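Local coordinates for protein AxyAgu115A (PDB 6NPS) that probably acts as a family GH115 alpha-glucuronidase, a glycoside hydrolase that removes glucuronic acid side groups from arabinoglucuronoxylan, at residues K505-I516 and R544-L555. The protein carries 3 engineered substitutions. Numbering follows the deposited sequence.
Sequences KVFELLNGYTKI and RIDHLLGLAEEL
K505 and E554 meet in a salt bridge, K505 NZ standing 2.8 Å from E554 OE1 and approaching it nearly in line with the C-O bond. The two side chains cross at about a right angle, and the extended lysine passes L551 on the way, its CG and CD lying against L551 CD2. E501, one turn earlier, adds a weak, long ion pair to the same ammonium. Replacing K505 by an alanine would probably leave E554 without its cationic mate and strip the methyl CD2 of L551 of its aliphatic cover. A second polar link joins H547 to E508: NE2 donates to OE1 over 3.0 Å with an N-H...O angle of 160°. The acceptor lies close to the imidazole plane and is met on its syn side, while L551 CD1 packs 3.5 Å from the same E508 OE1. With CG of H547 anti to the backbone N (chi1 171°), the NE2 edge of the ring is brought to E508.

The helices, 9.6 Å apart at their axes and running roughly antiparallel at 135°, illustrate how two helices interlock by reciprocal knobs-into-holes packing with polar links at the margin; they belong to the run of helices that comes after strand 446-450 of the eight-stranded parallel barrel of the TIM-barrel clan. L509 is the knob set among L548, L551, A552 and L555, its CD1 3.8 Å from A552 CA. Reciprocally, L548 enters the hole formed by E508, L509, G512 and I516. G512 leaves room there: its CA is 4.0 Å from L548 CD1, where a CB would clash. I516 meets L548 tip to tip, its CD1 also lying over one face of the R544 guanidinium. At the other end, V506 CG2 touches L555 CD1 at 3.6 Å, and Y567 of helix 564-596 packs against L555.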
loop_
_atom_site.group_PDB
_atom_site.type_symbol
_atom_site.label_atom_id
_atom_site.label_comp_id
_atom_site.label_asym_id
_atom_site.label_seq_id
_atom_site.Cartn_x
_atom_site.Cartn_y
_atom_site.Cartn_z
ATOM N N LYS A 505 -18.124 -37.517 2.785
ATOM C CA LYS A 505 -17.882 -36.162 3.242
ATOM C C LYS A 505 -16.463 -36.032 3.798
ATOM O O LYS A 505 -15.782 -35.032 3.530
ATOM C CB LYS A 505 -18.934 -35.771 4.276
ATOM C CG LYS A 505 -20.327 -35.532 3.633
ATOM C CD LYS A 505 -21.390 -35.259 4.688
ATOM C CE LYS A 505 -22.730 -35.012 3.991
ATOM N NZ LYS A 505 -23.751 -34.654 4.988
ATOM N N VAL A 506 -15.993 -37.041 4.549
ATOM C CA VAL A 506 -14.595 -37.024 5.010
ATOM C C VAL A 506 -13.649 -36.942 3.819
ATOM O O VAL A 506 -12.659 -36.207 3.845
ATOM C CB VAL A 506 -14.285 -38.254 5.877
ATOM C CG1 VAL A 506 -12.754 -38.292 6.210
ATOM C CG2 VAL A 506 -15.137 -38.209 7.150
ATOM N N PHE A 507 -13.953 -37.668 2.739
ATOM C CA PHE A 507 -13.107 -37.570 1.551
ATOM C C PHE A 507 -13.085 -36.144 0.993
ATOM O O PHE A 507 -12.013 -35.620 0.663
ATOM C CB PHE A 507 -13.575 -38.556 0.477
ATOM C CG PHE A 507 -12.814 -38.405 -0.808
ATOM C CD1 PHE A 507 -11.507 -38.879 -0.915
ATOM C CD2 PHE A 507 -13.353 -37.705 -1.873
ATOM C CE1 PHE A 507 -10.778 -38.698 -2.075
ATOM C CE2 PHE A 507 -12.638 -37.520 -3.040
ATOM C CZ PHE A 507 -11.330 -38.022 -3.139
ATOM N N GLU A 508 -14.258 -35.489 0.879
ATOM C CA GLU A 508 -14.268 -34.088 0.453
ATOM C C GLU A 508 -13.375 -33.215 1.328
ATOM O O GLU A 508 -12.736 -32.291 0.818
ATOM C CB GLU A 508 -15.682 -33.518 0.485
ATOM C CG GLU A 508 -16.645 -34.121 -0.528
ATOM C CD GLU A 508 -18.003 -33.406 -0.510
ATOM O OE1 GLU A 508 -18.063 -32.191 -0.832
ATOM O OE2 GLU A 508 -19.013 -34.059 -0.160
ATOM N N LEU A 509 -13.396 -33.427 2.658
ATOM C CA LEU A 509 -12.619 -32.593 3.579
ATOM C C LEU A 509 -11.123 -32.790 3.363
ATOM O O LEU A 509 -10.366 -31.817 3.284
ATOM C CB LEU A 509 -12.956 -32.926 5.047
ATOM C CG LEU A 509 -14.371 -32.549 5.465
ATOM C CD1 LEU A 509 -14.667 -32.973 6.886
ATOM C CD2 LEU A 509 -14.565 -31.032 5.307
ATOM N N LEU A 510 -10.676 -34.059 3.302
ATOM C CA LEU A 510 -9.234 -34.337 3.253
ATOM C C LEU A 510 -8.662 -33.929 1.907
ATOM O O LEU A 510 -7.618 -33.259 1.833
ATOM C CB LEU A 510 -8.952 -35.834 3.490
ATOM C CG LEU A 510 -9.377 -36.412 4.826
ATOM C CD1 LEU A 510 -8.945 -37.897 4.934
ATOM C CD2 LEU A 510 -8.718 -35.581 5.895
ATOM N N ASN A 511 -9.334 -34.343 0.834
ATOM C CA ASN A 511 -8.934 -33.955 -0.508
ATOM C C ASN A 511 -9.053 -32.453 -0.687
ATOM O O ASN A 511 -8.178 -31.815 -1.287
ATOM C CB ASN A 511 -9.799 -34.682 -1.529
ATOM C CG ASN A 511 -9.151 -34.741 -2.882
ATOM O OD1 ASN A 511 -8.218 -35.516 -3.095
ATOM N ND2 ASN A 511 -9.621 -33.909 -3.804
ATOM N N GLY A 512 -10.133 -31.874 -0.160
ATOM C CA GLY A 512 -10.365 -30.448 -0.152
ATOM C C GLY A 512 -9.310 -29.612 0.534
ATOM O O GLY A 512 -8.723 -28.729 -0.103
ATOM N N TYR A 513 -9.057 -29.832 1.832
ATOM C CA TYR A 513 -8.122 -28.941 2.509
ATOM C C TYR A 513 -6.703 -29.109 1.965
ATOM O O TYR A 513 -5.956 -28.122 1.856
ATOM C CB TYR A 513 -8.186 -29.137 4.045
ATOM C CG TYR A 513 -7.177 -30.100 4.664
ATOM C CD1 TYR A 513 -5.850 -29.724 4.871
ATOM C CD2 TYR A 513 -7.580 -31.372 5.111
ATOM C CE1 TYR A 513 -4.925 -30.606 5.456
ATOM C CE2 TYR A 513 -6.636 -32.280 5.703
ATOM C CZ TYR A 513 -5.322 -31.872 5.862
ATOM O OH TYR A 513 -4.392 -32.757 6.443
ATOM N N THR A 514 -6.308 -30.334 1.577
ATOM C CA THR A 514 -4.917 -30.503 1.157
ATOM C C THR A 514 -4.653 -29.861 -0.201
ATOM O O THR A 514 -3.542 -29.346 -0.429
ATOM C CB THR A 514 -4.483 -31.996 1.139
ATOM O OG1 THR A 514 -5.369 -32.809 0.325
ATOM C CG2 THR A 514 -4.395 -32.575 2.559
ATOM N N LYS A 515 -5.642 -29.873 -1.107
ATOM C CA LYS A 515 -5.484 -29.150 -2.368
ATOM C C LYS A 515 -5.287 -27.652 -2.134
ATOM O O LYS A 515 -4.375 -27.035 -2.693
ATOM C CB LYS A 515 -6.696 -29.372 -3.313
ATOM C CG LYS A 515 -6.264 -28.872 -4.712
ATOM C CD LYS A 515 -7.232 -29.081 -5.795
ATOM C CE LYS A 515 -6.739 -28.401 -7.094
ATOM N NZ LYS A 515 -5.905 -29.221 -7.991
ATOM N N ILE A 516 -6.135 -27.051 -1.304
ATOM C CA ILE A 516 -6.035 -25.616 -1.018
ATOM C C ILE A 516 -4.742 -25.276 -0.251
ATOM O O ILE A 516 -4.021 -24.334 -0.607
ATOM C CB ILE A 516 -7.300 -25.154 -0.274
ATOM C CG1 ILE A 516 -8.513 -25.266 -1.215
ATOM C CG2 ILE A 516 -7.098 -23.708 0.268
ATOM C CD1 ILE A 516 -9.775 -25.514 -0.445
ATOM N N ARG A 544 -16.000 -22.475 -1.700
ATOM C CA ARG A 544 -15.492 -23.829 -1.428
ATOM C C ARG A 544 -15.161 -24.029 0.046
ATOM O O ARG A 544 -15.501 -25.057 0.641
ATOM C CB ARG A 544 -14.248 -24.104 -2.278
ATOM C CG ARG A 544 -14.552 -24.605 -3.686
ATOM C CD ARG A 544 -13.371 -24.448 -4.627
ATOM N NE ARG A 544 -12.307 -25.414 -4.352
ATOM C CZ ARG A 544 -11.014 -25.187 -4.586
ATOM N NH1 ARG A 544 -10.633 -24.026 -5.099
ATOM N NH2 ARG A 544 -10.110 -26.117 -4.315
ATOM N N ILE A 545 -14.439 -23.074 0.641
ATOM C CA ILE A 545 -14.093 -23.150 2.050
ATOM C C ILE A 545 -15.338 -23.196 2.912
ATOM O O ILE A 545 -15.422 -23.987 3.861
ATOM C CB ILE A 545 -13.191 -21.957 2.440
ATOM C CG1 ILE A 545 -11.819 -22.139 1.814
ATOM C CG2 ILE A 545 -13.149 -21.799 3.967
ATOM C CD1 ILE A 545 -10.875 -20.891 1.966
ATOM N N ASP A 546 -16.321 -22.328 2.621
ATOM C CA ASP A 546 -17.533 -22.360 3.433
ATOM C C ASP A 546 -18.263 -23.690 3.266
ATOM O O ASP A 546 -18.819 -24.215 4.232
ATOM C CB ASP A 546 -18.436 -21.166 3.098
ATOM C CG ASP A 546 -17.854 -19.819 3.618
ATOM O OD1 ASP A 546 -18.269 -18.763 3.087
ATOM O OD2 ASP A 546 -16.981 -19.796 4.537
ATOM N N HIS A 547 -18.223 -24.284 2.082
ATOM C CA HIS A 547 -18.846 -25.593 1.926
ATOM C C HIS A 547 -18.124 -26.637 2.787
ATOM O O HIS A 547 -18.761 -27.417 3.514
ATOM C CB HIS A 547 -18.817 -26.003 0.449
ATOM C CG HIS A 547 -19.228 -27.418 0.213
ATOM N ND1 HIS A 547 -20.495 -27.870 0.487
ATOM C CD2 HIS A 547 -18.531 -28.495 -0.235
ATOM C CE1 HIS A 547 -20.568 -29.161 0.215
ATOM N NE2 HIS A 547 -19.388 -29.564 -0.227
ATOM N N LEU A 548 -16.786 -26.651 2.732
ATOM C CA LEU A 548 -16.003 -27.640 3.498
ATOM C C LEU A 548 -16.124 -27.429 5.018
ATOM O O LEU A 548 -16.307 -28.399 5.763
ATOM C CB LEU A 548 -14.521 -27.577 3.053
ATOM C CG LEU A 548 -14.321 -27.985 1.574
ATOM C CD1 LEU A 548 -12.928 -27.688 1.081
ATOM C CD2 LEU A 548 -14.700 -29.452 1.331
ATOM N N LEU A 549 -15.983 -26.183 5.513
ATOM C CA LEU A 549 -16.218 -25.931 6.941
ATOM C C LEU A 549 -17.595 -26.431 7.377
ATOM O O LEU A 549 -17.740 -27.018 8.460
ATOM C CB LEU A 549 -16.077 -24.440 7.262
ATOM C CG LEU A 549 -14.678 -23.862 7.017
ATOM C CD1 LEU A 549 -14.671 -22.337 7.191
ATOM C CD2 LEU A 549 -13.630 -24.518 7.911
ATOM N N GLY A 550 -18.623 -26.233 6.533
ATOM C CA GLY A 550 -19.933 -26.754 6.866
ATOM C C GLY A 550 -19.939 -28.261 7.047
ATOM O O GLY A 550 -20.562 -28.776 7.984
ATOM N N LEU A 551 -19.269 -28.999 6.141
ATOM C CA LEU A 551 -19.198 -30.450 6.302
ATOM C C LEU A 551 -18.431 -30.828 7.570
ATOM O O LEU A 551 -18.811 -31.765 8.282
ATOM C CB LEU A 551 -18.515 -31.113 5.091
ATOM C CG LEU A 551 -19.131 -31.004 3.701
ATOM C CD1 LEU A 551 -18.268 -31.760 2.679
ATOM C CD2 LEU A 551 -20.582 -31.511 3.712
ATOM N N ALA A 552 -17.334 -30.136 7.844
ATOM C CA ALA A 552 -16.533 -30.471 9.015
ATOM C C ALA A 552 -17.344 -30.273 10.287
ATOM O O ALA A 552 -17.234 -31.062 11.226
ATOM C CB ALA A 552 -15.262 -29.608 9.062
ATOM N N GLU A 553 -18.200 -29.249 10.321
ATOM C CA GLU A 553 -19.042 -29.059 11.499
ATOM C C GLU A 553 -20.190 -30.061 11.574
ATOM O O GLU A 553 -20.612 -30.428 12.680
ATOM C CB GLU A 553 -19.573 -27.620 11.561
ATOM C CG GLU A 553 -18.455 -26.617 11.885
ATOM C CD GLU A 553 -18.263 -26.371 13.392
ATOM O OE1 GLU A 553 -18.506 -27.287 14.213
ATOM O OE2 GLU A 553 -17.851 -25.245 13.761
ATOM N N GLU A 554 -20.705 -30.536 10.435
ATOM C CA GLU A 554 -21.723 -31.580 10.497
ATOM C C GLU A 554 -21.151 -32.831 11.140
ATOM O O GLU A 554 -21.766 -33.423 12.040
ATOM C CB GLU A 554 -22.241 -31.919 9.099
ATOM C CG GLU A 554 -23.018 -30.839 8.406
ATOM C CD GLU A 554 -23.368 -31.225 6.965
ATOM O OE1 GLU A 554 -23.489 -32.441 6.680
ATOM O OE2 GLU A 554 -23.513 -30.311 6.120
ATOM N N LEU A 555 -19.965 -33.264 10.683
ATOM C CA LEU A 555 -19.417 -34.507 11.233
ATOM C C LEU A 555 -18.945 -34.334 12.673
ATOM O O LEU A 555 -18.970 -35.293 13.450
ATOM C CB LEU A 555 -18.274 -35.024 10.347
ATOM C CG LEU A 555 -18.685 -35.296 8.894
ATOM C CD1 LEU A 555 -17.493 -35.712 8.066
ATOM C CD2 LEU A 555 -19.763 -36.371 8.834
HETATM O O HOH W 1 -10.463 -27.998 -2.741
#